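Local coordinates for protein Niban 2 (Homo sapiens, PDB 7CTP) that may help to suppress apoptosis and may promote melanoma cell invasion in vitro, represented here by a large part of the protein that includes its PH domain, at residues D128-L133 and P158-H163; H163-H168 and L239-L244; P254-K259 and Q264-Q269. All coordinates share one frame; numbering follows the deposited sequence.

How the contacts relate
Contact 1 lies within the PH domain. Contact 2 joins a loop of that domain to helix 232-252. Contact 3 closes the turn from that helix into helix 260-337. The centres of contacts 1 and 2 are about 16 Å apart, and the two share His-163. They also touch: Tyr-130 OH lies 2.7 Å from His-168 ND1, a probable hydrogen bond. Contact 3 reaches both through Ile-268. Ile-268 CD1 packs 3.6 Å from Tyr-130 OH and 3.5 Å from His-168 CE1. The centre of contact 3 is about 17 Å from that of contact 1 and about 16 Å from that of contact 2. Contact 2 links domain to helices; Ile-268 of contact 3 adds a second touch.

Contact 1: residues D128-L133 and P158-H163; sequences DQYLEL and PLILWH
In the PH domain, Tyr-130 and Leu-133 of the short helix 127-134 pack on Ile-160 and Trp-162 of strand 157-162. The helix and strand segments run in similar directions, 22° apart, with axes 9.7 Å from each other. The contact is apolar. Ile-160 CG2 sits 3.6 Å from Tyr-130 CD1 and makes an off-centre CH-pi contact with the tyrosine ring. Ile-160 CD1 reaches the root of the same side chain, 3.8 Å from Tyr-130 CB. Farther out on the ring, Tyr-130 CE1 comes to the edge of the indole, 4.0 Å from Trp-162 CD1. Leu-133 uses a face instead. Leu-133 CD2 sits over the five-membered ring of Trp-162, 3.6 Å from its centroid, because CG is anti to the backbone N (chi1 -179°). The buried Tyr-130 hydroxyl is hydrogen-bonded to Tyr-170 OH, besides its link to His-168. Leu-159 of the same strand packs on helix 176-194, beyond the sheet. The short helix follows strand 122-124 and lies against the next strand, so the contact fastens an inter-strand helix to the antiparallel sheet of the PH fold.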
loop_
_atom_site.group_PDB
_atom_site.type_symbol
_atom_site.label_atom_id
_atom_site.label_comp_id
_atom_site.label_asym_id
_atom_site.label_seq_id
_atom_site.Cartn_x
_atom_site.Cartn_y
_atom_site.Cartn_z
ATOM N N ASP A 128 -1.266 4.822 -27.167
ATOM C CA ASP A 128 -0.474 3.682 -27.612
ATOM C C ASP A 128 0.069 2.893 -26.432
ATOM O O ASP A 128 0.072 1.656 -26.457
ATOM C CB ASP A 128 0.673 4.132 -28.500
ATOM C CG ASP A 128 1.282 2.981 -29.247
ATOM O OD1 ASP A 128 0.548 2.332 -30.028
ATOM O OD2 ASP A 128 2.477 2.702 -29.024
ATOM N N GLN A 129 0.540 3.595 -25.398
ATOM C CA GLN A 129 0.976 2.923 -24.176
ATOM C C GLN A 129 -0.126 2.049 -23.605
ATOM O O GLN A 129 0.139 0.944 -23.118
ATOM C CB GLN A 129 1.387 3.947 -23.122
ATOM C CG GLN A 129 2.788 4.466 -23.217
ATOM C CD GLN A 129 3.085 5.440 -22.097
ATOM O OE1 GLN A 129 2.201 5.777 -21.298
ATOM N NE2 GLN A 129 4.326 5.898 -22.028
ATOM N N TYR A 130 -1.363 2.552 -23.621
ATOM C CA TYR A 130 -2.496 1.800 -23.087
ATOM C C TYR A 130 -2.798 0.579 -23.943
ATOM O O TYR A 130 -3.000 -0.524 -23.424
ATOM C CB TYR A 130 -3.718 2.705 -22.997
ATOM C CG TYR A 130 -4.999 1.979 -22.685
ATOM C CD1 TYR A 130 -5.242 1.461 -21.408
ATOM C CD2 TYR A 130 -5.966 1.799 -23.667
ATOM C CE1 TYR A 130 -6.431 0.788 -21.126
ATOM C CE2 TYR A 130 -7.142 1.128 -23.401
ATOM C CZ TYR A 130 -7.369 0.624 -22.129
ATOM O OH TYR A 130 -8.546 -0.040 -21.886
ATOM N N LEU A 131 -2.835 0.760 -25.263
ATOM C CA LEU A 131 -3.095 -0.364 -26.157
ATOM C C LEU A 131 -2.000 -1.414 -26.064
ATOM O O LEU A 131 -2.275 -2.608 -26.209
ATOM C CB LEU A 131 -3.235 0.131 -27.601
ATOM C CG LEU A 131 -4.454 1.020 -27.880
ATOM C CD1 LEU A 131 -4.435 1.443 -29.334
ATOM C CD2 LEU A 131 -5.753 0.309 -27.544
ATOM N N GLU A 132 -0.759 -0.994 -25.821
ATOM C CA GLU A 132 0.320 -1.954 -25.632
ATOM C C GLU A 132 0.107 -2.765 -24.360
ATOM O O GLU A 132 0.320 -3.986 -24.343
ATOM C CB GLU A 132 1.662 -1.224 -25.600
ATOM C CG GLU A 132 2.859 -2.139 -25.435
ATOM C CD GLU A 132 4.182 -1.409 -25.525
ATOM O OE1 GLU A 132 5.114 -1.830 -24.801
ATOM O OE2 GLU A 132 4.292 -0.438 -26.322
ATOM N N LEU A 133 -0.361 -2.104 -23.302
ATOM C CA LEU A 133 -0.566 -2.768 -22.016
ATOM C C LEU A 133 -1.678 -3.810 -22.089
ATOM O O LEU A 133 -1.566 -4.879 -21.478
ATOM C CB LEU A 133 -0.866 -1.717 -20.946
ATOM C CG LEU A 133 -1.105 -2.167 -19.506
ATOM C CD1 LEU A 133 0.069 -2.992 -19.020
ATOM C CD2 LEU A 133 -1.298 -0.931 -18.635
ATOM N N PRO A 158 -3.977 12.901 -23.426
ATOM C CA PRO A 158 -4.846 11.958 -22.722
ATOM C C PRO A 158 -4.272 11.577 -21.366
ATOM O O PRO A 158 -3.081 11.740 -21.092
ATOM C CB PRO A 158 -4.877 10.755 -23.668
ATOM C CG PRO A 158 -3.497 10.767 -24.279
ATOM C CD PRO A 158 -3.066 12.216 -24.364
ATOM N N LEU A 159 -5.164 11.081 -20.507
ATOM C CA LEU A 159 -4.818 10.449 -19.238
ATOM C C LEU A 159 -5.754 9.262 -19.078
ATOM O O LEU A 159 -6.974 9.445 -19.031
ATOM C CB LEU A 159 -4.979 11.413 -18.053
ATOM C CG LEU A 159 -3.857 11.569 -17.026
ATOM C CD1 LEU A 159 -2.537 11.771 -17.723
ATOM C CD2 LEU A 159 -4.145 12.748 -16.119
ATOM N N ILE A 160 -5.198 8.056 -19.013
ATOM C CA ILE A 160 -5.984 6.828 -18.973
ATOM C C ILE A 160 -5.706 6.117 -17.659
ATOM O O ILE A 160 -4.546 5.981 -17.252
ATOM C CB ILE A 160 -5.668 5.918 -20.176
ATOM C CG1 ILE A 160 -6.141 6.592 -21.465
ATOM C CG2 ILE A 160 -6.351 4.556 -20.003
ATOM C CD1 ILE A 160 -5.510 6.014 -22.713
ATOM N N LEU A 161 -6.770 5.676 -16.992
ATOM C CA LEU A 161 -6.661 4.906 -15.763
ATOM C C LEU A 161 -6.917 3.435 -16.079
ATOM O O LEU A 161 -8.025 3.074 -16.492
ATOM C CB LEU A 161 -7.669 5.401 -14.727
ATOM C CG LEU A 161 -7.532 6.847 -14.265
ATOM C CD1 LEU A 161 -8.529 7.107 -13.136
ATOM C CD2 LEU A 161 -6.122 7.126 -13.816
ATOM N N TRP A 162 -5.904 2.596 -15.860
ATOM C CA TRP A 162 -5.967 1.159 -16.093
ATOM C C TRP A 162 -5.934 0.415 -14.761
ATOM O O TRP A 162 -5.254 0.842 -13.827
ATOM C CB TRP A 162 -4.789 0.714 -16.965
ATOM C CG TRP A 162 -4.618 -0.777 -17.124
ATOM C CD1 TRP A 162 -5.099 -1.557 -18.143
ATOM C CD2 TRP A 162 -3.887 -1.650 -16.264
ATOM N NE1 TRP A 162 -4.718 -2.864 -17.962
ATOM C CE2 TRP A 162 -3.973 -2.949 -16.812
ATOM C CE3 TRP A 162 -3.169 -1.464 -15.080
ATOM C CZ2 TRP A 162 -3.364 -4.050 -16.218
ATOM C CZ3 TRP A 162 -2.562 -2.562 -14.489
ATOM C CH2 TRP A 162 -2.672 -3.837 -15.054
ATOM N N HIS A 163 -6.651 -0.706 -14.690
ATOM C CA HIS A 163 -6.669 -1.599 -13.534
ATOM C C HIS A 163 -6.680 -3.017 -14.087
ATOM O O HIS A 163 -7.285 -3.257 -15.138
ATOM C CB HIS A 163 -7.912 -1.316 -12.663
ATOM C CG HIS A 163 -7.964 -2.053 -11.356
ATOM N ND1 HIS A 163 -8.261 -3.396 -11.265
ATOM C CD2 HIS A 163 -7.836 -1.609 -10.083
ATOM C CE1 HIS A 163 -8.278 -3.759 -9.993
ATOM N NE2 HIS A 163 -8.031 -2.690 -9.254
#

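Contact 2: residues H163-H168 and L239-L244; sequences HPYARH and LVMEEL
His-168 O is gripped side-on by Arg-167, in the loop that sends Tyr-165 onto Met-241 of helix 232-252. Arg-167 NH1 donates to His-168 O at 2.8 Å, in the carbonyl plane. Arg-167 NE donates to the same oxygen at 2.9 Å from above that plane. Two more bonds fold the loop. His-168 NE2 donates to His-163 O at 3.0 Å. Tyr-165 N donates to His-163 ND1 in the plane of the imidazole, nearly straight at 165°, which probably steadies the backbone. Tyr-165 CG is anti to the carbonyl carbon (chi1 -47°), pointing the ring at helix 232-252. Met-241 CB lies over the centre of the Tyr-165 ring, 3.5 Å from the centroid, in a CH-pi contact. Pro-164 CB covers the opposite face. At the phenol end, Tyr-165 OH is 3.6 Å from Glu-242 CB. The Glu-242 carboxylate leads away to a salt bridge with Arg-216. With an alanine in place of Tyr-165, Met-241 CB and Pro-164 CB would probably face a gap and Met-241 would lose its aromatic partner. Met-241 also touches Ser-271 and Val-274 of helix 260-337. This docks the PH-domain loop between strands 157-162 and 169-173 on a helix outside the sheet.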
loop_
_atom_site.group_PDB
_atom_site.type_symbol
_atom_site.label_atom_id
_atom_site.label_comp_id
_atom_site.label_asym_id
_atom_site.label_seq_id
_atom_site.Cartn_x
_atom_site.Cartn_y
_atom_site.Cartn_z
ATOM N N HIS A 163 -6.651 -0.706 -14.690
ATOM C CA HIS A 163 -6.669 -1.599 -13.534
ATOM C C HIS A 163 -6.680 -3.017 -14.087
ATOM O O HIS A 163 -7.285 -3.257 -15.138
ATOM C CB HIS A 163 -7.912 -1.316 -12.663
ATOM C CG HIS A 163 -7.964 -2.053 -11.356
ATOM N ND1 HIS A 163 -8.261 -3.396 -11.265
ATOM C CD2 HIS A 163 -7.836 -1.609 -10.083
ATOM C CE1 HIS A 163 -8.278 -3.759 -9.993
ATOM N NE2 HIS A 163 -8.031 -2.690 -9.254
ATOM N N PRO A 164 -6.001 -3.970 -13.435
ATOM C CA PRO A 164 -5.946 -5.321 -14.026
ATOM C C PRO A 164 -7.301 -5.992 -14.141
ATOM O O PRO A 164 -7.474 -6.844 -15.028
ATOM C CB PRO A 164 -5.007 -6.091 -13.083
ATOM C CG PRO A 164 -5.029 -5.310 -11.789
ATOM C CD PRO A 164 -5.196 -3.870 -12.204
ATOM N N TYR A 165 -8.276 -5.627 -13.283
ATOM C CA TYR A 165 -9.560 -6.332 -13.197
ATOM C C TYR A 165 -10.773 -5.421 -13.316
ATOM O O TYR A 165 -11.813 -5.866 -13.811
ATOM C CB TYR A 165 -9.662 -7.117 -11.860
ATOM C CG TYR A 165 -8.436 -7.939 -11.537
ATOM C CD1 TYR A 165 -7.997 -8.934 -12.401
ATOM C CD2 TYR A 165 -7.699 -7.695 -10.390
ATOM C CE1 TYR A 165 -6.872 -9.669 -12.123
ATOM C CE2 TYR A 165 -6.561 -8.437 -10.099
ATOM C CZ TYR A 165 -6.159 -9.415 -10.982
ATOM O OH TYR A 165 -5.032 -10.158 -10.725
ATOM N N ALA A 166 -10.683 -4.175 -12.843
ATOM C CA ALA A 166 -11.824 -3.270 -12.826
ATOM C C ALA A 166 -11.848 -2.430 -14.108
ATOM O O ALA A 166 -10.962 -2.528 -14.958
ATOM C CB ALA A 166 -11.775 -2.388 -11.582
ATOM N N ARG A 167 -12.861 -1.577 -14.253
ATOM C CA ARG A 167 -13.021 -0.916 -15.540
ATOM C C ARG A 167 -11.951 0.155 -15.725
ATOM O O ARG A 167 -11.308 0.613 -14.778
ATOM C CB ARG A 167 -14.422 -0.314 -15.695
ATOM C CG ARG A 167 -14.689 0.955 -14.920
ATOM C CD ARG A 167 -15.713 1.844 -15.658
ATOM N NE ARG A 167 -15.084 2.640 -16.719
ATOM C CZ ARG A 167 -15.730 3.448 -17.564
ATOM N NH1 ARG A 167 -15.053 4.129 -18.493
ATOM N NH2 ARG A 167 -17.048 3.580 -17.487
ATOM N N HIS A 168 -11.735 0.522 -16.978
ATOM C CA HIS A 168 -10.735 1.517 -17.321
ATOM C C HIS A 168 -11.443 2.822 -17.632
ATOM O O HIS A 168 -12.580 2.824 -18.105
ATOM C CB HIS A 168 -9.897 1.073 -18.518
ATOM C CG HIS A 168 -9.278 -0.279 -18.343
ATOM N ND1 HIS A 168 -8.736 -0.994 -19.389
ATOM C CD2 HIS A 168 -9.112 -1.044 -17.235
ATOM C CE1 HIS A 168 -8.263 -2.143 -18.935
ATOM N NE2 HIS A 168 -8.484 -2.202 -17.632
ATOM N N LEU A 239 -7.377 -10.988 -4.959
ATOM C CA LEU A 239 -6.993 -12.386 -4.758
ATOM C C LEU A 239 -7.871 -13.326 -5.572
ATOM O O LEU A 239 -7.370 -14.226 -6.261
ATOM C CB LEU A 239 -7.088 -12.730 -3.275
ATOM C CG LEU A 239 -6.565 -14.092 -2.817
ATOM C CD1 LEU A 239 -5.035 -14.132 -2.888
ATOM C CD2 LEU A 239 -7.043 -14.342 -1.399
ATOM N N VAL A 240 -9.195 -13.150 -5.467
ATOM C CA VAL A 240 -10.139 -13.982 -6.213
ATOM C C VAL A 240 -9.942 -13.815 -7.717
ATOM O O VAL A 240 -9.892 -14.805 -8.458
ATOM C CB VAL A 240 -11.586 -13.659 -5.799
ATOM C CG1 VAL A 240 -12.583 -14.405 -6.702
ATOM C CG2 VAL A 240 -11.815 -14.035 -4.342
ATOM N N MET A 241 -9.862 -12.566 -8.196
ATOM C CA MET A 241 -9.716 -12.340 -9.638
ATOM C C MET A 241 -8.427 -12.950 -10.172
ATOM O O MET A 241 -8.407 -13.497 -11.283
ATOM C CB MET A 241 -9.755 -10.849 -9.967
ATOM C CG MET A 241 -11.093 -10.157 -9.690
ATOM S SD MET A 241 -12.495 -10.850 -10.598
ATOM C CE MET A 241 -12.068 -10.392 -12.286
ATOM N N GLU A 242 -7.339 -12.856 -9.405
ATOM C CA GLU A 242 -6.085 -13.466 -9.844
ATOM C C GLU A 242 -6.260 -14.962 -10.056
ATOM O O GLU A 242 -5.762 -15.528 -11.037
ATOM C CB GLU A 242 -4.981 -13.189 -8.823
ATOM C CG GLU A 242 -3.676 -13.953 -9.079
ATOM C CD GLU A 242 -2.640 -13.735 -7.981
ATOM O OE1 GLU A 242 -2.969 -13.868 -6.783
ATOM O OE2 GLU A 242 -1.485 -13.419 -8.332
ATOM N N GLU A 243 -6.997 -15.611 -9.167
ATOM C CA GLU A 243 -7.149 -17.054 -9.241
ATOM C C GLU A 243 -8.137 -17.463 -10.329
ATOM O O GLU A 243 -7.885 -18.420 -11.073
ATOM C CB GLU A 243 -7.584 -17.590 -7.878
ATOM C CG GLU A 243 -7.568 -19.102 -7.779
ATOM C CD GLU A 243 -7.579 -19.604 -6.352
ATOM O OE1 GLU A 243 -7.020 -18.926 -5.460
ATOM O OE2 GLU A 243 -8.149 -20.693 -6.127
ATOM N N LEU A 244 -9.256 -16.748 -10.448
ATOM C CA LEU A 244 -10.324 -17.159 -11.355
ATOM C C LEU A 244 -10.170 -16.624 -12.767
ATOM O O LEU A 244 -10.720 -17.221 -13.699
ATOM C CB LEU A 244 -11.682 -16.707 -10.815
ATOM C CG LEU A 244 -12.124 -17.331 -9.501
ATOM C CD1 LEU A 244 -13.603 -17.069 -9.262
ATOM C CD2 LEU A 244 -11.834 -18.835 -9.506
#

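Contact 3: residues P254-K259 and Q264-Q269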
loop_
_atom_site.group_PDB
_atom_site.type_symbol
_atom_site.label_atom_id
_atom_site.label_comp_id
_atom_site.label_asym_id
_atom_site.label_seq_id
_atom_site.Cartn_x
_atom_site.Cartn_y
_atom_site.Cartn_z
ATOM N N PRO A 254 -12.692 -17.329 -26.370
ATOM C CA PRO A 254 -13.069 -17.834 -27.705
ATOM C C PRO A 254 -14.498 -17.521 -28.103
ATOM O O PRO A 254 -14.848 -17.697 -29.279
ATOM C CB PRO A 254 -12.853 -19.346 -27.583
ATOM C CG PRO A 254 -11.862 -19.498 -26.468
ATOM C CD PRO A 254 -12.242 -18.425 -25.495
ATOM N N ARG A 255 -15.334 -17.071 -27.178
ATOM C CA ARG A 255 -16.706 -16.698 -27.492
ATOM C C ARG A 255 -16.848 -15.234 -27.878
ATOM O O ARG A 255 -17.906 -14.840 -28.378
ATOM C CB ARG A 255 -17.613 -17.025 -26.298
ATOM C CG ARG A 255 -17.553 -18.496 -25.880
ATOM C CD ARG A 255 -18.178 -18.714 -24.514
ATOM N NE ARG A 255 -17.886 -20.043 -23.985
ATOM C CZ ARG A 255 -18.820 -20.938 -23.684
ATOM N NH1 ARG A 255 -20.096 -20.626 -23.860
ATOM N NH2 ARG A 255 -18.486 -22.128 -23.198
ATOM N N LEU A 256 -15.807 -14.426 -27.692
ATOM C CA LEU A 256 -15.877 -13.015 -28.043
ATOM C C LEU A 256 -15.658 -12.831 -29.539
ATOM O O LEU A 256 -14.782 -13.466 -30.135
ATOM C CB LEU A 256 -14.833 -12.217 -27.256
ATOM C CG LEU A 256 -14.892 -12.466 -25.748
ATOM C CD1 LEU A 256 -13.820 -11.651 -25.021
ATOM C CD2 LEU A 256 -16.279 -12.127 -25.231
ATOM N N LYS A 257 -16.451 -11.945 -30.136
ATOM C CA LYS A 257 -16.445 -11.699 -31.574
ATOM C C LYS A 257 -15.904 -10.306 -31.875
ATOM O O LYS A 257 -16.245 -9.338 -31.190
ATOM C CB LYS A 257 -17.860 -11.828 -32.150
ATOM C CG LYS A 257 -18.469 -13.222 -32.072
ATOM C CD LYS A 257 -19.438 -13.449 -33.230
ATOM C CE LYS A 257 -20.104 -14.820 -33.161
ATOM N NZ LYS A 257 -21.293 -14.842 -32.261
ATOM N N GLY A 258 -15.079 -10.199 -32.910
ATOM C CA GLY A 258 -14.660 -8.902 -33.392
ATOM C C GLY A 258 -13.174 -8.860 -33.632
ATOM O O GLY A 258 -12.469 -9.869 -33.520
ATOM N N LYS A 259 -12.692 -7.667 -33.968
ATOM C CA LYS A 259 -11.274 -7.447 -34.192
ATOM C C LYS A 259 -10.535 -7.476 -32.856
ATOM O O LYS A 259 -11.159 -7.361 -31.799
ATOM C CB LYS A 259 -11.075 -6.123 -34.923
ATOM C CG LYS A 259 -11.658 -6.209 -36.333
ATOM C CD LYS A 259 -11.881 -4.866 -36.982
ATOM C CE LYS A 259 -11.634 -4.975 -38.482
ATOM N NZ LYS A 259 -11.830 -3.681 -39.188
ATOM N N GLN A 264 -10.614 -7.237 -26.929
ATOM C CA GLN A 264 -9.956 -6.779 -25.703
ATOM C C GLN A 264 -10.894 -5.917 -24.869
ATOM O O GLN A 264 -10.952 -6.061 -23.639
ATOM C CB GLN A 264 -8.670 -6.008 -26.040
ATOM C CG GLN A 264 -7.529 -6.880 -26.556
ATOM C CD GLN A 264 -6.490 -6.098 -27.371
ATOM O OE1 GLN A 264 -6.401 -4.871 -27.285
ATOM N NE2 GLN A 264 -5.710 -6.816 -28.168
ATOM N N ARG A 265 -11.672 -5.048 -25.524
ATOM C CA ARG A 265 -12.589 -4.168 -24.803
ATOM C C ARG A 265 -13.745 -4.950 -24.181
ATOM O O ARG A 265 -14.194 -4.632 -23.072
ATOM C CB ARG A 265 -13.118 -3.084 -25.741
ATOM C CG ARG A 265 -13.943 -2.009 -25.047
ATOM C CD ARG A 265 -15.163 -1.620 -25.871
ATOM N NE ARG A 265 -16.213 -2.632 -25.773
ATOM C CZ ARG A 265 -17.514 -2.376 -25.867
ATOM N NH1 ARG A 265 -18.396 -3.358 -25.768
ATOM N NH2 ARG A 265 -17.938 -1.138 -26.047
ATOM N N GLN A 266 -14.244 -5.969 -24.883
ATOM C CA GLN A 266 -15.301 -6.795 -24.311
ATOM C C GLN A 266 -14.809 -7.521 -23.070
ATOM O O GLN A 266 -15.541 -7.636 -22.078
ATOM C CB GLN A 266 -15.813 -7.791 -25.345
ATOM C CG GLN A 266 -16.530 -7.123 -26.481
ATOM C CD GLN A 266 -16.851 -8.089 -27.586
ATOM O OE1 GLN A 266 -16.564 -7.830 -28.753
ATOM N NE2 GLN A 266 -17.441 -9.219 -27.225
ATOM N N TRP A 267 -13.567 -8.011 -23.094
ATOM C CA TRP A 267 -13.059 -8.695 -21.909
ATOM C C TRP A 267 -12.954 -7.735 -20.725
ATOM O O TRP A 267 -13.262 -8.106 -19.584
ATOM C CB TRP A 267 -11.707 -9.359 -22.178
ATOM C CG TRP A 267 -11.122 -9.797 -20.882
ATOM C CD1 TRP A 267 -10.097 -9.207 -20.201
ATOM C CD2 TRP A 267 -11.603 -10.852 -20.048
ATOM N NE1 TRP A 267 -9.888 -9.851 -19.009
ATOM C CE2 TRP A 267 -10.797 -10.869 -18.888
ATOM C CE3 TRP A 267 -12.623 -11.799 -20.176
ATOM C CZ2 TRP A 267 -10.978 -11.799 -17.860
ATOM C CZ3 TRP A 267 -12.802 -12.731 -19.151
ATOM C CH2 TRP A 267 -11.985 -12.719 -18.008
ATOM N N ILE A 268 -12.531 -6.491 -20.982
ATOM C CA ILE A 268 -12.442 -5.499 -19.910
ATOM C C ILE A 268 -13.810 -5.273 -19.279
ATOM O O ILE A 268 -13.935 -5.159 -18.053
ATOM C CB ILE A 268 -11.836 -4.185 -20.447
ATOM C CG1 ILE A 268 -10.345 -4.372 -20.748
ATOM C CG2 ILE A 268 -12.058 -3.046 -19.438
ATOM C CD1 ILE A 268 -9.798 -3.399 -21.788
ATOM N N GLN A 269 -14.859 -5.218 -20.105
ATOM C CA GLN A 269 -16.210 -5.031 -19.584
ATOM C C GLN A 269 -16.651 -6.224 -18.742
ATOM O O GLN A 269 -17.249 -6.055 -17.671
ATOM C CB GLN A 269 -17.182 -4.793 -20.742
ATOM C CG GLN A 269 -18.578 -4.377 -20.301
ATOM C CD GLN A 269 -19.394 -3.789 -21.438
ATOM O OE1 GLN A 269 -19.059 -3.956 -22.615
ATOM N NE2 GLN A 269 -20.471 -3.092 -21.090
#
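Leu-256 and Gln-266 meet in a helix-loop-helix connection, where the loop after helix 232-252 folds against the first turns of helix 260-337. Leu-256 can be followed outward from its backbone. Its CB lies near the terminal amide of Gln-266. The chain branches at CG. Leu-256 CD2 lies along the glutamine, 4.4 Å from Gln-266 CB and also against the terminal amide. The other branch is anti to CA (chi2 180°) and is carried toward the next residue of the helix, where Leu-256 CD1 comes 4.1 Å from Trp-267 N.

Gln-266 comes the other way. Its chain is extended beyond CG and slides past Leu-256 in the opposite direction. Its end reaches the loop backbone, with Gln-266 CD 3.9 Å from Lys-257 O.

Gly-258 follows, with phi 134° and psi -175°. With this backbone any CB would collide with Lys-257 O, so a residue without a side chain is needed here. Lys-259 then holds the N-cap position of helix 260-337. The helical bonding is regular across the segment, as in Ile-268 N to Gln-264 O at 3.1 Å.

Other parts of the fold close round the turn. Leu-256 also touches His-7 of helix 3-7, and Arg-255 NE is hydrogen-bonded back to Glu-251 O. Trp-267 packs on Leu-248 and Lys-249, so this residue joins the two long helices directly as well as touching the loop between them. Its contact with the loop is made at the root of the side chain: Leu-256 CD1 stands 4.2 Å from Trp-267 CB.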